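Long-range contact in beta-lactamase (Francisella tularensis subsp. tularensis, PDB 3P09), which probably hydrolyses the amide bond of beta-lactam antibiotics, opening the ring to a substituted beta-amino acid, as class A beta-lactamases do: residues 34-46 / 176-188. Numbering follows the deposited sequence.
Sequences KYDGKIGIYTLNT and TTPKAITKDIYKL. With SO4 (sulfate ion), chain D; SO4 (sulfate ion), chain G.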
ATOM      1  N   LYS A  34      18.119 -17.087  -1.812  1.00 31.23           N
ATOM      2  CA  LYS A  34      19.102 -16.130  -2.278  1.00 34.28           C
ATOM      3  C   LYS A  34      19.255 -14.955  -1.307  1.00 31.01           C
ATOM      4  O   LYS A  34      20.375 -14.514  -1.028  1.00 29.12           O
ATOM      5  CB  LYS A  34      18.683 -15.641  -3.670  1.00 39.21           C
ATOM      6  CG  LYS A  34      19.654 -14.726  -4.369  1.00 41.88           C
ATOM      7  CD  LYS A  34      19.153 -14.450  -5.789  1.00 45.20           C
ATOM      8  CE  LYS A  34      19.970 -13.380  -6.491  1.00 38.34           C
ATOM      9  NZ  LYS A  34      19.263 -12.872  -7.697  1.00 38.27           N
ATOM     10  N   TYR A  35      18.135 -14.461  -0.780  1.00 25.19           N
ATOM     11  CA  TYR A  35      18.154 -13.213  -0.011  1.00 25.49           C
ATOM     12  C   TYR A  35      17.827 -13.333   1.486  1.00 26.42           C
ATOM     13  O   TYR A  35      17.850 -12.330   2.210  1.00 26.53           O
ATOM     14  CB  TYR A  35      17.195 -12.207  -0.643  1.00 26.52           C
ATOM     15  CG  TYR A  35      17.653 -11.667  -1.962  1.00 26.60           C
ATOM     16  CD1 TYR A  35      18.794 -10.886  -2.057  1.00 23.40           C
ATOM     17  CD2 TYR A  35      16.931 -11.917  -3.121  1.00 31.73           C
ATOM     18  CE1 TYR A  35      19.209 -10.372  -3.278  1.00 30.08           C
ATOM     19  CE2 TYR A  35      17.339 -11.418  -4.337  1.00 30.12           C
ATOM     20  CZ  TYR A  35      18.473 -10.648  -4.416  1.00 32.90           C
ATOM     21  OH  TYR A  35      18.858 -10.149  -5.643  1.00 37.13           O
ATOM     22  N   ASP A  36      17.542 -14.553   1.932  1.00 24.42           N
ATOM     23  CA  ASP A  36      17.005 -14.811   3.268  1.00 30.14           C
ATOM     24  C   ASP A  36      15.614 -14.198   3.418  1.00 31.84           C
ATOM     25  O   ASP A  36      15.155 -13.436   2.557  1.00 29.93           O
ATOM     26  CB  ASP A  36      17.918 -14.271   4.378  1.00 32.63           C
ATOM     27  CG  ASP A  36      19.333 -14.834   4.316  1.00 41.69           C
ATOM     28  OD1 ASP A  36      19.514 -16.008   3.920  1.00 40.38           O
ATOM     29  OD2 ASP A  36      20.266 -14.089   4.687  1.00 39.94           O
ATOM     30  N   GLY A  37      14.951 -14.529   4.523  1.00 23.92           N
ATOM     31  CA  GLY A  37      13.635 -13.992   4.818  1.00 25.42           C
ATOM     32  C   GLY A  37      12.510 -14.635   4.030  1.00 25.51           C
ATOM     33  O   GLY A  37      12.648 -15.747   3.501  1.00 24.64           O
ATOM     34  N   LYS A  38      11.381 -13.931   3.966  1.00 20.03           N
ATOM     35  CA  LYS A  38      10.164 -14.482   3.385  1.00 21.62           C
ATOM     36  C   LYS A  38       9.585 -13.507   2.374  1.00 23.92           C
ATOM     37  O   LYS A  38       9.552 -12.297   2.615  1.00 20.19           O
ATOM     38  CB  LYS A  38       9.135 -14.746   4.485  1.00 21.26           C
ATOM     39  CG  LYS A  38       9.518 -15.884   5.423  1.00 31.53           C
ATOM     40  CD  LYS A  38       8.866 -17.187   5.000  1.00 39.38           C
ATOM     41  CE  LYS A  38       9.501 -18.365   5.711  1.00 44.23           C
ATOM     42  NZ  LYS A  38       9.117 -19.657   5.075  1.00 47.14           N
ATOM     43  N   ILE A  39       9.135 -14.032   1.241  1.00 18.50           N
ATOM     44  CA  ILE A  39       8.444 -13.201   0.271  1.00 15.80           C
ATOM     45  C   ILE A  39       6.992 -13.670   0.172  1.00 24.60           C
ATOM     46  O   ILE A  39       6.713 -14.867   0.228  1.00 22.50           O
ATOM     47  CB  ILE A  39       9.123 -13.254  -1.100  1.00 14.99           C
ATOM     48  CG1 ILE A  39       8.551 -12.167  -2.015  1.00 17.38           C
ATOM     49  CG2 ILE A  39       8.944 -14.631  -1.722  1.00 22.33           C
ATOM     50  CD1 ILE A  39       9.570 -11.212  -2.542  1.00 25.41           C
ATOM     51  N   GLY A  40       6.068 -12.723   0.062  1.00 18.26           N
ATOM     52  CA  GLY A  40       4.653 -13.048   0.013  1.00 21.28           C
ATOM     53  C   GLY A  40       4.058 -12.408  -1.222  1.00 22.47           C
ATOM     54  O   GLY A  40       4.327 -11.242  -1.508  1.00 21.32           O
ATOM     55  N   ILE A  41       3.253 -13.174  -1.949  1.00 17.11           N
ATOM     56  CA  ILE A  41       2.761 -12.783  -3.261  1.00 19.28           C
ATOM     57  C   ILE A  41       1.271 -13.115  -3.378  1.00 22.38           C
ATOM     58  O   ILE A  41       0.840 -14.209  -3.006  1.00 19.11           O
ATOM     59  CB  ILE A  41       3.473 -13.597  -4.387  1.00 21.22           C
ATOM     60  CG1 ILE A  41       5.002 -13.451  -4.331  1.00 29.30           C
ATOM     61  CG2 ILE A  41       2.917 -13.232  -5.760  1.00 20.54           C
ATOM     62  CD1 ILE A  41       5.497 -12.052  -4.347  1.00 39.20           C
ATOM     63  N   TYR A  42       0.480 -12.185  -3.891  1.00 21.96           N
ATOM     64  CA  TYR A  42      -0.887 -12.523  -4.246  1.00 20.99           C
ATOM     65  C   TYR A  42      -1.320 -11.724  -5.455  1.00 22.34           C
ATOM     66  O   TYR A  42      -1.031 -10.529  -5.548  1.00 19.44           O
ATOM     67  CB  TYR A  42      -1.841 -12.268  -3.080  1.00 17.09           C
ATOM     68  CG  TYR A  42      -3.174 -12.993  -3.227  1.00 20.13           C
ATOM     69  CD1 TYR A  42      -4.321 -12.308  -3.590  1.00 20.97           C
ATOM     70  CD2 TYR A  42      -3.272 -14.364  -3.001  1.00 24.50           C
ATOM     71  CE1 TYR A  42      -5.527 -12.960  -3.718  1.00 26.97           C
ATOM     72  CE2 TYR A  42      -4.477 -15.023  -3.131  1.00 26.18           C
ATOM     73  CZ  TYR A  42      -5.600 -14.314  -3.495  1.00 29.67           C
ATOM     74  OH  TYR A  42      -6.807 -14.949  -3.631  1.00 35.31           O
ATOM     75  N   THR A  43      -2.002 -12.378  -6.390  1.00 21.55           N
ATOM     76  CA  THR A  43      -2.588 -11.654  -7.518  1.00 25.37           C
ATOM     77  C   THR A  43      -4.088 -11.866  -7.527  1.00 32.09           C
ATOM     78  O   THR A  43      -4.578 -12.914  -7.098  1.00 32.37           O
ATOM     79  CB  THR A  43      -2.076 -12.159  -8.851  1.00 31.44           C
ATOM     80  OG1 THR A  43      -2.531 -13.507  -9.036  1.00 34.80           O
ATOM     81  CG2 THR A  43      -0.576 -12.120  -8.889  1.00 28.85           C
ATOM     82  N   LEU A  44      -4.825 -10.884  -8.029  1.00 24.37           N
ATOM     83  CA  LEU A  44      -6.269 -10.991  -8.054  1.00 26.29           C
ATOM     84  C   LEU A  44      -6.764 -10.574  -9.422  1.00 40.22           C
ATOM     85  O   LEU A  44      -6.488  -9.462  -9.865  1.00 32.00           O
ATOM     86  CB  LEU A  44      -6.885 -10.090  -6.993  1.00 30.40           C
ATOM     87  CG  LEU A  44      -7.778 -10.732  -5.946  1.00 39.62           C
ATOM     88  CD1 LEU A  44      -8.625  -9.653  -5.324  1.00 39.08           C
ATOM     89  CD2 LEU A  44      -8.647 -11.793  -6.568  1.00 44.10           C
ATOM     90  N   ASN A  45      -7.490 -11.475 -10.078  1.00 51.39           N
ATOM     91  CA  ASN A  45      -8.090 -11.214 -11.382  1.00 60.64           C
ATOM     92  C   ASN A  45      -9.560 -10.821 -11.282  1.00 63.84           C
ATOM     93  O   ASN A  45     -10.194 -10.968 -10.237  1.00 59.08           O
ATOM     94  CB  ASN A  45      -7.945 -12.437 -12.293  1.00 66.12           C
ATOM     95  CG  ASN A  45      -6.783 -12.309 -13.260  1.00 70.68           C
ATOM     96  OD1 ASN A  45      -5.671 -12.764 -12.984  1.00 67.07           O
ATOM     97  ND2 ASN A  45      -7.038 -11.685 -14.404  1.00 74.99           N
ATOM     98  N   THR A  46     -10.103 -10.341 -12.390  1.00 66.71           N
ATOM     99  CA  THR A  46     -11.458  -9.811 -12.403  1.00 71.16           C
ATOM    100  C   THR A  46     -12.525 -10.909 -12.358  1.00 67.85           C
ATOM    101  O   THR A  46     -12.687 -11.675 -13.304  1.00 67.15           O
ATOM    102  CB  THR A  46     -11.672  -8.900 -13.624  1.00 74.79           C
ATOM    103  OG1 THR A  46     -11.385  -9.634 -14.821  1.00 77.34           O
ATOM    104  CG2 THR A  46     -10.741  -7.676 -13.543  1.00 69.24           C
ATOM    105  N   THR A 176      -0.013  -7.340   7.867  1.00 16.25           N
ATOM    106  CA  THR A 176      -1.112  -7.777   7.006  1.00 16.82           C
ATOM    107  C   THR A 176      -0.624  -9.020   6.260  1.00 17.11           C
ATOM    108  O   THR A 176       0.528  -9.423   6.437  1.00 19.83           O
ATOM    109  CB  THR A 176      -1.508  -6.647   6.019  1.00 22.36           C
ATOM    110  OG1 THR A 176      -2.628  -7.062   5.223  1.00 24.09           O
ATOM    111  CG2 THR A 176      -0.337  -6.300   5.105  1.00 23.55           C
ATOM    112  N   THR A 177      -1.476  -9.623   5.427  1.00 18.07           N
ATOM    113  CA  THR A 177      -1.060 -10.752   4.589  1.00 13.97           C
ATOM    114  C   THR A 177      -1.124 -10.329   3.124  1.00 18.85           C
ATOM    115  O   THR A 177      -1.875  -9.410   2.776  1.00 19.22           O
ATOM    116  CB  THR A 177      -2.011 -11.977   4.741  1.00 17.95           C
ATOM    117  OG1 THR A 177      -3.340 -11.596   4.350  1.00 18.32           O
ATOM    118  CG2 THR A 177      -2.023 -12.507   6.192  1.00 21.08           C
ATOM    119  N   PRO A 178      -0.345 -10.995   2.255  1.00 18.30           N
ATOM    120  CA  PRO A 178      -0.449 -10.651   0.833  1.00 17.62           C
ATOM    121  C   PRO A 178      -1.890 -10.782   0.321  1.00 19.58           C
ATOM    122  O   PRO A 178      -2.358  -9.947  -0.440  1.00 18.97           O
ATOM    123  CB  PRO A 178       0.474 -11.667   0.158  1.00 20.10           C
ATOM    124  CG  PRO A 178       1.519 -12.005   1.221  1.00 13.51           C
ATOM    125  CD  PRO A 178       0.716 -11.991   2.518  1.00 16.19           C
ATOM    126  N   LYS A 179      -2.604 -11.804   0.765  1.00 18.94           N
ATOM    127  CA  LYS A 179      -3.968 -12.011   0.290  1.00 15.96           C
ATOM    128  C   LYS A 179      -4.878 -10.858   0.711  1.00 20.54           C
ATOM    129  O   LYS A 179      -5.590 -10.278  -0.108  1.00 20.80           O
ATOM    130  CB  LYS A 179      -4.504 -13.361   0.810  1.00 20.40           C
ATOM    131  CG  LYS A 179      -5.848 -13.784   0.245  1.00 30.04           C
ATOM    132  CD  LYS A 179      -6.248 -15.157   0.782  1.00 42.56           C
ATOM    133  CE  LYS A 179      -7.626 -15.565   0.270  1.00 55.70           C
ATOM    134  NZ  LYS A 179      -8.067 -16.895   0.784  1.00 56.67           N
ATOM    135  N   ALA A 180      -4.835 -10.504   1.993  1.00 23.47           N
ATOM    136  CA  ALA A 180      -5.751  -9.508   2.522  1.00 23.97           C
ATOM    137  C   ALA A 180      -5.517  -8.143   1.887  1.00 23.10           C
ATOM    138  O   ALA A 180      -6.465  -7.462   1.474  1.00 19.61           O
ATOM    139  CB  ALA A 180      -5.645  -9.422   4.060  1.00 21.81           C
ATOM    140  N   ILE A 181      -4.255  -7.741   1.818  1.00 18.41           N
ATOM    141  CA  ILE A 181      -3.929  -6.398   1.364  1.00 14.09           C
ATOM    142  C   ILE A 181      -4.182  -6.258  -0.133  1.00 18.69           C
ATOM    143  O   ILE A 181      -4.540  -5.188  -0.597  1.00 18.34           O
ATOM    144  CB  ILE A 181      -2.482  -6.006   1.696  1.00 19.39           C
ATOM    145  CG1 ILE A 181      -2.336  -4.482   1.654  1.00 20.15           C
ATOM    146  CG2 ILE A 181      -1.493  -6.704   0.748  1.00 19.78           C
ATOM    147  CD1 ILE A 181      -3.149  -3.795   2.747  1.00 19.84           C
ATOM    148  N   THR A 182      -4.047  -7.357  -0.875  1.00 16.43           N
ATOM    149  CA  THR A 182      -4.248  -7.340  -2.324  1.00 20.57           C
ATOM    150  C   THR A 182      -5.739  -7.356  -2.666  1.00 20.46           C
ATOM    151  O   THR A 182      -6.180  -6.637  -3.553  1.00 20.32           O
ATOM    152  CB  THR A 182      -3.513  -8.530  -3.018  1.00 20.05           C
ATOM    153  OG1 THR A 182      -2.111  -8.422  -2.776  1.00 21.14           O
ATOM    154  CG2 THR A 182      -3.728  -8.525  -4.531  1.00 18.54           C
ATOM    155  N   LYS A 183      -6.515  -8.185  -1.976  1.00 21.82           N
ATOM    156  CA  LYS A 183      -7.972  -8.102  -2.082  1.00 22.52           C
ATOM    157  C   LYS A 183      -8.451  -6.676  -1.744  1.00 22.19           C
ATOM    158  O   LYS A 183      -9.372  -6.153  -2.372  1.00 21.34           O
ATOM    159  CB  LYS A 183      -8.650  -9.145  -1.178  1.00 20.80           C
ATOM    160  CG  LYS A 183      -8.483 -10.593  -1.675  1.00 19.64           C
ATOM    161  CD  LYS A 183      -9.451 -11.575  -0.997  1.00 30.63           C
ATOM    162  CE  LYS A 183      -9.505 -11.365   0.489  1.00 44.57           C
ATOM    163  NZ  LYS A 183     -10.663 -12.079   1.121  1.00 52.33           N
ATOM    164  N   ASP A 184      -7.812  -6.039  -0.766  1.00 18.63           N
ATOM    165  CA  ASP A 184      -8.209  -4.682  -0.365  1.00 19.65           C
ATOM    166  C   ASP A 184      -8.041  -3.659  -1.483  1.00 21.45           C
ATOM    167  O   ASP A 184      -8.937  -2.863  -1.742  1.00 24.52           O
ATOM    168  CB  ASP A 184      -7.391  -4.195   0.831  1.00 21.91           C
ATOM    169  CG  ASP A 184      -7.786  -4.872   2.126  1.00 27.07           C
ATOM    170  OD1 ASP A 184      -8.866  -5.511   2.172  1.00 22.36           O
ATOM    171  OD2 ASP A 184      -7.015  -4.752   3.102  1.00 24.70           O
ATOM    172  N   ILE A 185      -6.877  -3.657  -2.120  1.00 21.71           N
ATOM    173  CA  ILE A 185      -6.626  -2.641  -3.140  1.00 21.08           C
ATOM    174  C   ILE A 185      -7.530  -2.892  -4.343  1.00 20.36           C
ATOM    175  O   ILE A 185      -8.011  -1.955  -4.972  1.00 19.10           O
ATOM    176  CB  ILE A 185      -5.127  -2.577  -3.549  1.00 18.55           C
ATOM    177  CG1 ILE A 185      -4.808  -1.216  -4.185  1.00 18.60           C
ATOM    178  CG2 ILE A 185      -4.761  -3.715  -4.489  1.00 20.91           C
ATOM    179  CD1 ILE A 185      -3.304  -0.970  -4.378  1.00 18.10           C
ATOM    180  N   TYR A 186      -7.786  -4.159  -4.648  1.00 20.03           N
ATOM    181  CA  TYR A 186      -8.661  -4.497  -5.778  1.00 17.06           C
ATOM    182  C   TYR A 186     -10.086  -4.056  -5.479  1.00 18.09           C
ATOM    183  O   TYR A 186     -10.770  -3.481  -6.328  1.00 22.78           O
ATOM    184  CB  TYR A 186      -8.658  -6.007  -6.030  1.00 19.26           C
ATOM    185  CG  TYR A 186      -9.406  -6.397  -7.286  1.00 21.40           C
ATOM    186  CD1 TYR A 186     -10.762  -6.702  -7.249  1.00 29.93           C
ATOM    187  CD2 TYR A 186      -8.757  -6.438  -8.515  1.00 26.34           C
ATOM    188  CE1 TYR A 186     -11.453  -7.055  -8.412  1.00 28.77           C
ATOM    189  CE2 TYR A 186      -9.435  -6.778  -9.675  1.00 29.11           C
ATOM    190  CZ  TYR A 186     -10.780  -7.088  -9.618  1.00 33.78           C
ATOM    191  OH  TYR A 186     -11.440  -7.429 -10.774  1.00 30.48           O
ATOM    192  N   LYS A 187     -10.539  -4.339  -4.260  1.00 23.42           N
ATOM    193  CA  LYS A 187     -11.909  -4.007  -3.890  1.00 24.19           C
ATOM    194  C   LYS A 187     -12.109  -2.497  -3.932  1.00 22.28           C
ATOM    195  O   LYS A 187     -13.136  -2.000  -4.426  1.00 21.92           O
ATOM    196  CB  LYS A 187     -12.245  -4.574  -2.514  1.00 22.99           C
ATOM    197  CG  LYS A 187     -13.681  -4.348  -2.075  1.00 35.74           C
ATOM    198  CD  LYS A 187     -14.059  -5.354  -0.991  1.00 53.70           C
ATOM    199  CE  LYS A 187     -15.491  -5.156  -0.516  1.00 70.72           C
ATOM    200  NZ  LYS A 187     -16.476  -5.264  -1.631  1.00 79.52           N
ATOM    201  N   LEU A 188     -11.116  -1.758  -3.451  1.00 17.76           N
ATOM    202  CA  LEU A 188     -11.228  -0.295  -3.449  1.00 19.24           C
ATOM    203  C   LEU A 188     -11.266   0.294  -4.866  1.00 25.14           C
ATOM    204  O   LEU A 188     -12.016   1.232  -5.153  1.00 26.27           O
ATOM    205  CB  LEU A 188     -10.095   0.327  -2.631  1.00 20.64           C
ATOM    206  CG  LEU A 188     -10.258   0.234  -1.104  1.00 20.96           C
ATOM    207  CD1 LEU A 188      -8.974   0.611  -0.414  1.00 19.05           C
ATOM    208  CD2 LEU A 188     -11.418   1.116  -0.608  1.00 20.94           C
TER
HETATM  209  S   SO4 D 293      -6.996 -18.413  -3.429  1.00 94.06           S
HETATM  210  O1  SO4 D 293      -6.452 -18.334  -4.782  1.00 94.89           O
HETATM  211  O2  SO4 D 293      -6.484 -19.608  -2.763  1.00 98.62           O
HETATM  212  O3  SO4 D 293      -6.604 -17.239  -2.659  1.00 88.06           O
HETATM  213  O4  SO4 D 293      -8.453 -18.483  -3.495  1.00 98.04           O
HETATM  214  S   SO4 G 289       8.953 -23.463   5.607  0.79 95.12           S
HETATM  215  O1  SO4 G 289       9.837 -22.754   4.681  0.79 91.86           O
HETATM  216  O2  SO4 G 289       9.634 -24.646   6.129  0.79 94.32           O
HETATM  217  O3  SO4 G 289       8.602 -22.580   6.717  0.79 89.91           O
HETATM  218  O4  SO4 G 289       7.740 -23.881   4.904  0.79 95.18           O
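Pro178, following the N-cap Thr177, whose OG1 accepts from Ala180 N, opens helix 178-190 and lays its ring on the backbone of strand 38-44, with Pro178 CG 3.5 Å from CA of Gly40. Glycine suits the spot because any side chain there would run into the proline, and proline suits a helix start, where no amide N-H is needed. Lys179 comes next and offers its aliphatic chain to Tyr42 in a CH-pi contact, CG standing 3.9 Å from the ring centroid. With CG anti to the backbone N (chi1 -173°) and the chain extended, the lysine runs over one ring face toward a sulfate probably from the crystallisation liquor, whose O3 lies 2.5 Å from Tyr42 OH, unusually short for a hydrogen bond and to be read with caution. Thr182 turns its hydroxyl back to the helix: OG1 donates to Pro178 O at 2.8 Å, while Thr182 N reaches the same oxygen from the opposite face of the carbonyl. Methyl CG2 is left to meet the Tyr42 ring at its edge and Tyr42 O at 3.5 Å. Further along, Leu44 CD1 sits against Lys183 CA and is 3.7 Å from Tyr186 CB, the leucine and tyrosine side chains crossing at about a right angle. The axes of strand 38-44 and residues 178-188 are inclined by 34° and approach to 7.4 Å. On the strand's other side Ile41 meets Ile281 of helix 271-289; such a helix-covered antiparallel sheet is characteristic of the alpha/beta part of the class A beta-lactamase fold.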